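Long-range contact in Rab3 interacting molecule variant 2 (Drosophila melanogaster, PDB 4TS6), which probably organises neurotransmitter release at the presynaptic active zone, the crystallised part being its C2A domain: residues R86-L98 with F109-L122. Numbering follows the deposited sequence.
Sequences RCDLNGRLLEVTL and FIGEVVIDLAHHIL
Leu94 and Ile115, then Val96 and Val113, form antiparallel hydrogen-bonded pairs of strands 93-98 and 109-116, whose axes approach to 4.6 Å at 170°. At the far end Leu98 faces both Ile110 and Gly111, a classic beta bulge: Leu98 O accepts from Ile110 N at 2.8 Å and only weakly from Gly111 N. Beside it, with CG anti to the backbone N (chi1 173°), the Phe109 ring lies with one face over Gly111 N. This hairpin forms one border of a four-stranded sheet of the C2 beta-sandwich. Leu94, Val96 and Ile115 point to the opposing sheet, where Leu12, Leu16, Val27 and Leu29 receive them, whereas Glu95, on the other face, pairs with Arg56. Past the strands, a water joins Gly91 N and Arg92 O to Ala118 N. Leu89 CD1 and Leu122 CD1 meet tip to tip at 3.5 Å. Bent at chi2 (45°), Arg86 crosses Leu122 at a slant, NE 3.5 Å from Leu122 CD1. Its NH1 donates to His120 O at 3.0 Å, within the plane of both groups, while NH2 holds Asn90 OD1. An alanine at Arg86 is likely to leave His120 O and Asn90 OD1 without this shared donor group and to take away the part of the cover over Leu122 CD1 that Arg86 gives.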
loop_
_atom_site.group_PDB
_atom_site.type_symbol
_atom_site.label_atom_id
_atom_site.label_comp_id
_atom_site.label_asym_id
_atom_site.label_seq_id
_atom_site.Cartn_x
_atom_site.Cartn_y
_atom_site.Cartn_z
ATOM N N ARG A 86 -6.240 -18.797 -5.558
ATOM C CA ARG A 86 -6.306 -18.403 -4.159
ATOM C C ARG A 86 -5.165 -19.062 -3.359
ATOM O O ARG A 86 -4.486 -18.401 -2.582
ATOM C CB ARG A 86 -7.680 -18.761 -3.562
ATOM C CG ARG A 86 -7.859 -18.335 -2.096
ATOM C CD ARG A 86 -7.357 -16.912 -1.874
ATOM N NE ARG A 86 -7.413 -16.485 -0.476
ATOM C CZ ARG A 86 -6.491 -16.783 0.437
ATOM N NH1 ARG A 86 -6.623 -16.343 1.682
ATOM N NH2 ARG A 86 -5.440 -17.525 0.112
ATOM N N CYS A 87 -4.927 -20.351 -3.577
ATOM C CA CYS A 87 -3.940 -21.057 -2.762
ATOM C C CYS A 87 -2.515 -20.569 -3.026
ATOM O O CYS A 87 -1.643 -20.714 -2.170
ATOM C CB CYS A 87 -4.054 -22.571 -2.946
ATOM S SG CYS A 87 -3.746 -23.113 -4.624
ATOM N N ASP A 88 -2.292 -19.962 -4.194
ATOM C CA ASP A 88 -0.986 -19.403 -4.530
ATOM C C ASP A 88 -0.632 -18.214 -3.646
ATOM O O ASP A 88 0.519 -17.781 -3.603
ATOM C CB ASP A 88 -0.942 -18.979 -6.002
ATOM C CG ASP A 88 -0.979 -20.149 -6.937
ATOM O OD1 ASP A 88 -0.382 -21.198 -6.610
ATOM O OD2 ASP A 88 -1.622 -20.037 -8.003
ATOM N N LEU A 89 -1.622 -17.682 -2.941
ATOM C CA LEU A 89 -1.386 -16.527 -2.084
ATOM C C LEU A 89 -0.822 -16.974 -0.741
ATOM O O LEU A 89 -0.292 -16.164 0.021
ATOM C CB LEU A 89 -2.680 -15.746 -1.867
ATOM C CG LEU A 89 -3.337 -15.166 -3.122
ATOM C CD1 LEU A 89 -4.595 -14.406 -2.758
ATOM C CD2 LEU A 89 -2.380 -14.274 -3.859
ATOM N N ASN A 90 -0.921 -18.265 -0.452
ATOM C CA ASN A 90 -0.454 -18.753 0.837
ATOM C C ASN A 90 1.053 -18.710 0.851
ATOM O O ASN A 90 1.702 -19.285 -0.022
ATOM C CB ASN A 90 -0.965 -20.164 1.104
ATOM C CG ASN A 90 -2.470 -20.246 1.035
ATOM O OD1 ASN A 90 -3.157 -19.250 1.259
ATOM N ND2 ASN A 90 -2.993 -21.422 0.706
ATOM N N GLY A 91 1.610 -18.005 1.828
ATOM C CA GLY A 91 3.050 -17.890 1.937
ATOM C C GLY A 91 3.554 -16.598 1.314
ATOM O O GLY A 91 4.707 -16.200 1.528
ATOM N N ARG A 92 2.693 -15.927 0.556
ATOM C CA ARG A 92 3.053 -14.609 0.033
ATOM C C ARG A 92 2.613 -13.474 0.944
ATOM O O ARG A 92 1.721 -13.642 1.784
ATOM C CB ARG A 92 2.496 -14.400 -1.370
ATOM C CG ARG A 92 2.902 -15.494 -2.316
ATOM C CD ARG A 92 2.890 -14.996 -3.734
ATOM N NE ARG A 92 2.746 -16.124 -4.644
ATOM C CZ ARG A 92 2.881 -16.047 -5.963
ATOM N NH1 ARG A 92 3.179 -14.881 -6.532
ATOM N NH2 ARG A 92 2.721 -17.140 -6.703
ATOM N N LEU A 93 3.254 -12.317 0.780
ATOM C CA LEU A 93 2.956 -11.155 1.615
ATOM C C LEU A 93 2.659 -9.976 0.714
ATOM O O LEU A 93 3.356 -9.767 -0.269
ATOM C CB LEU A 93 4.152 -10.800 2.497
ATOM C CG LEU A 93 4.612 -11.835 3.517
ATOM C CD1 LEU A 93 5.809 -11.307 4.289
ATOM C CD2 LEU A 93 3.492 -12.167 4.462
ATOM N N LEU A 94 1.623 -9.209 1.034
ATOM C CA LEU A 94 1.431 -7.934 0.343
ATOM C C LEU A 94 2.114 -6.864 1.190
ATOM O O LEU A 94 1.753 -6.661 2.345
ATOM C CB LEU A 94 -0.053 -7.603 0.188
ATOM C CG LEU A 94 -0.359 -6.429 -0.749
ATOM C CD1 LEU A 94 -0.123 -6.862 -2.174
ATOM C CD2 LEU A 94 -1.788 -5.936 -0.564
ATOM N N GLU A 95 3.113 -6.197 0.624
ATOM C CA GLU A 95 3.907 -5.223 1.374
ATOM C C GLU A 95 3.592 -3.858 0.794
ATOM O O GLU A 95 3.922 -3.580 -0.362
ATOM C CB GLU A 95 5.408 -5.527 1.220
ATOM C CG GLU A 95 6.338 -4.651 2.088
ATOM C CD GLU A 95 7.788 -4.683 1.614
ATOM O OE1 GLU A 95 8.665 -5.232 2.341
ATOM O OE2 GLU A 95 8.050 -4.143 0.514
ATOM N N VAL A 96 2.926 -3.021 1.585
ATOM C CA VAL A 96 2.561 -1.678 1.151
ATOM C C VAL A 96 3.393 -0.707 1.969
ATOM O O VAL A 96 3.329 -0.699 3.203
ATOM C CB VAL A 96 1.065 -1.378 1.410
ATOM C CG1 VAL A 96 0.720 0.036 0.912
ATOM C CG2 VAL A 96 0.162 -2.433 0.742
ATOM N N THR A 97 4.181 0.116 1.290
ATOM C CA THR A 97 5.052 1.040 1.994
ATOM C C THR A 97 4.723 2.468 1.597
ATOM O O THR A 97 4.602 2.768 0.411
ATOM C CB THR A 97 6.522 0.754 1.676
ATOM O OG1 THR A 97 6.813 -0.629 1.932
ATOM C CG2 THR A 97 7.414 1.613 2.525
ATOM N N LEU A 98 4.570 3.344 2.590
ATOM C CA LEU A 98 4.353 4.769 2.333
ATOM C C LEU A 98 5.672 5.522 2.374
ATOM O O LEU A 98 6.490 5.308 3.272
ATOM C CB LEU A 98 3.404 5.387 3.368
ATOM C CG LEU A 98 1.942 5.526 2.952
ATOM C CD1 LEU A 98 1.430 4.199 2.488
ATOM C CD2 LEU A 98 1.081 6.038 4.095
ATOM N N PHE A 109 11.010 7.159 4.246
ATOM C CA PHE A 109 10.091 6.101 4.638
ATOM C C PHE A 109 9.092 6.625 5.685
ATOM O O PHE A 109 9.484 7.232 6.683
ATOM C CB PHE A 109 10.904 4.914 5.181
ATOM C CG PHE A 109 10.061 3.805 5.788
ATOM C CD1 PHE A 109 9.451 2.859 4.991
ATOM C CD2 PHE A 109 9.917 3.706 7.159
ATOM C CE1 PHE A 109 8.691 1.831 5.557
ATOM C CE2 PHE A 109 9.155 2.695 7.720
ATOM C CZ PHE A 109 8.548 1.761 6.919
ATOM N N ILE A 110 7.802 6.415 5.459
ATOM C CA ILE A 110 6.806 6.883 6.420
ATOM C C ILE A 110 6.306 5.724 7.284
ATOM O O ILE A 110 6.093 5.878 8.481
ATOM C CB ILE A 110 5.571 7.505 5.719
ATOM C CG1 ILE A 110 5.947 8.752 4.936
ATOM C CG2 ILE A 110 4.499 7.882 6.756
ATOM C CD1 ILE A 110 4.757 9.351 4.181
ATOM N N GLY A 111 6.104 4.568 6.666
ATOM C CA GLY A 111 5.537 3.426 7.369
ATOM C C GLY A 111 5.083 2.367 6.397
ATOM O O GLY A 111 5.028 2.599 5.186
ATOM N N GLU A 112 4.717 1.201 6.923
ATOM C CA GLU A 112 4.397 0.079 6.061
ATOM C C GLU A 112 3.250 -0.709 6.665
ATOM O O GLU A 112 3.003 -0.648 7.872
ATOM C CB GLU A 112 5.621 -0.851 5.903
ATOM C CG GLU A 112 5.996 -1.545 7.222
ATOM C CD GLU A 112 7.037 -2.633 7.053
ATOM O OE1 GLU A 112 7.190 -3.461 7.986
ATOM O OE2 GLU A 112 7.707 -2.655 6.000
ATOM N N VAL A 113 2.533 -1.414 5.799
ATOM C CA VAL A 113 1.507 -2.357 6.217
ATOM C C VAL A 113 1.846 -3.614 5.459
ATOM O O VAL A 113 2.006 -3.587 4.237
ATOM C CB VAL A 113 0.096 -1.865 5.839
ATOM C CG1 VAL A 113 -0.932 -2.972 6.035
ATOM C CG2 VAL A 113 -0.293 -0.648 6.685
ATOM N N VAL A 114 2.021 -4.708 6.186
ATOM C CA VAL A 114 2.359 -5.967 5.545
ATOM C C VAL A 114 1.252 -6.963 5.826
ATOM O O VAL A 114 0.898 -7.209 6.986
ATOM C CB VAL A 114 3.712 -6.517 6.032
ATOM C CG1 VAL A 114 4.034 -7.819 5.318
ATOM C CG2 VAL A 114 4.808 -5.514 5.752
ATOM N N ILE A 115 0.681 -7.516 4.768
ATOM C CA ILE A 115 -0.448 -8.423 4.953
ATOM C C ILE A 115 -0.072 -9.866 4.649
ATOM O O ILE A 115 0.469 -10.151 3.588
ATOM C CB ILE A 115 -1.664 -7.959 4.138
ATOM C CG1 ILE A 115 -2.195 -6.644 4.751
ATOM C CG2 ILE A 115 -2.756 -9.017 4.160
ATOM C CD1 ILE A 115 -3.231 -5.926 3.916
ATOM N N ASP A 116 -0.329 -10.758 5.608
ATOM C CA ASP A 116 -0.123 -12.197 5.424
ATOM C C ASP A 116 -1.365 -12.754 4.718
ATOM O O ASP A 116 -2.379 -13.030 5.354
ATOM C CB ASP A 116 0.086 -12.882 6.784
ATOM C CG ASP A 116 0.731 -14.271 6.668
ATOM O OD1 ASP A 116 0.623 -14.918 5.600
ATOM O OD2 ASP A 116 1.344 -14.720 7.664
ATOM N N LEU A 117 -1.285 -12.910 3.403
ATOM C CA LEU A 117 -2.482 -13.180 2.605
ATOM C C LEU A 117 -3.113 -14.521 2.927
ATOM O O LEU A 117 -4.296 -14.719 2.691
ATOM C CB LEU A 117 -2.168 -13.089 1.118
ATOM C CG LEU A 117 -1.731 -11.696 0.681
ATOM C CD1 LEU A 117 -1.103 -11.734 -0.691
ATOM C CD2 LEU A 117 -2.944 -10.794 0.686
ATOM N N ALA A 118 -2.323 -15.438 3.470
ATOM C CA ALA A 118 -2.829 -16.766 3.780
ATOM C C ALA A 118 -3.972 -16.679 4.796
ATOM O O ALA A 118 -4.888 -17.504 4.786
ATOM C CB ALA A 118 -1.706 -17.647 4.304
ATOM N N HIS A 119 -3.925 -15.653 5.647
ATOM C CA HIS A 119 -4.900 -15.495 6.723
ATOM C C HIS A 119 -5.911 -14.366 6.486
ATOM O O HIS A 119 -6.655 -13.994 7.399
ATOM C CB HIS A 119 -4.174 -15.307 8.059
ATOM C CG HIS A 119 -3.214 -16.412 8.376
ATOM N ND1 HIS A 119 -3.608 -17.731 8.487
ATOM C CD2 HIS A 119 -1.877 -16.401 8.590
ATOM C CE1 HIS A 119 -2.556 -18.482 8.762
ATOM N NE2 HIS A 119 -1.492 -17.699 8.830
ATOM N N HIS A 120 -5.949 -13.834 5.262
ATOM C CA HIS A 120 -6.920 -12.788 4.919
ATOM C C HIS A 120 -8.144 -13.327 4.159
ATOM O O HIS A 120 -8.030 -14.272 3.384
ATOM C CB HIS A 120 -6.246 -11.666 4.121
ATOM C CG HIS A 120 -6.924 -10.339 4.264
ATOM N ND1 HIS A 120 -8.124 -10.044 3.656
ATOM C CD2 HIS A 120 -6.568 -9.227 4.957
ATOM C CE1 HIS A 120 -8.480 -8.807 3.958
ATOM N NE2 HIS A 120 -7.552 -8.291 4.747
ATOM N N ILE A 121 -9.307 -12.711 4.385
ATOM C CA ILE A 121 -10.573 -13.154 3.795
ATOM C C ILE A 121 -10.717 -12.712 2.338
ATOM O O ILE A 121 -11.326 -13.411 1.530
ATOM C CB ILE A 121 -11.797 -12.656 4.625
ATOM C CG1 ILE A 121 -13.111 -13.225 4.074
ATOM C CG2 ILE A 121 -11.851 -11.137 4.682
ATOM C CD1 ILE A 121 -14.368 -12.654 4.717
ATOM N N LEU A 122 -10.166 -11.542 2.020
ATOM C CA LEU A 122 -10.141 -11.020 0.649
ATOM C C LEU A 122 -11.531 -10.780 0.058
ATOM O O LEU A 122 -11.861 -11.304 -1.008
ATOM C CB LEU A 122 -9.305 -11.926 -0.265
ATOM C CG LEU A 122 -7.862 -12.121 0.205
ATOM C CD1 LEU A 122 -7.115 -13.042 -0.725
ATOM C CD2 LEU A 122 -7.131 -10.799 0.327
HETATM O O HOH W 1 0.751 -15.718 3.216
#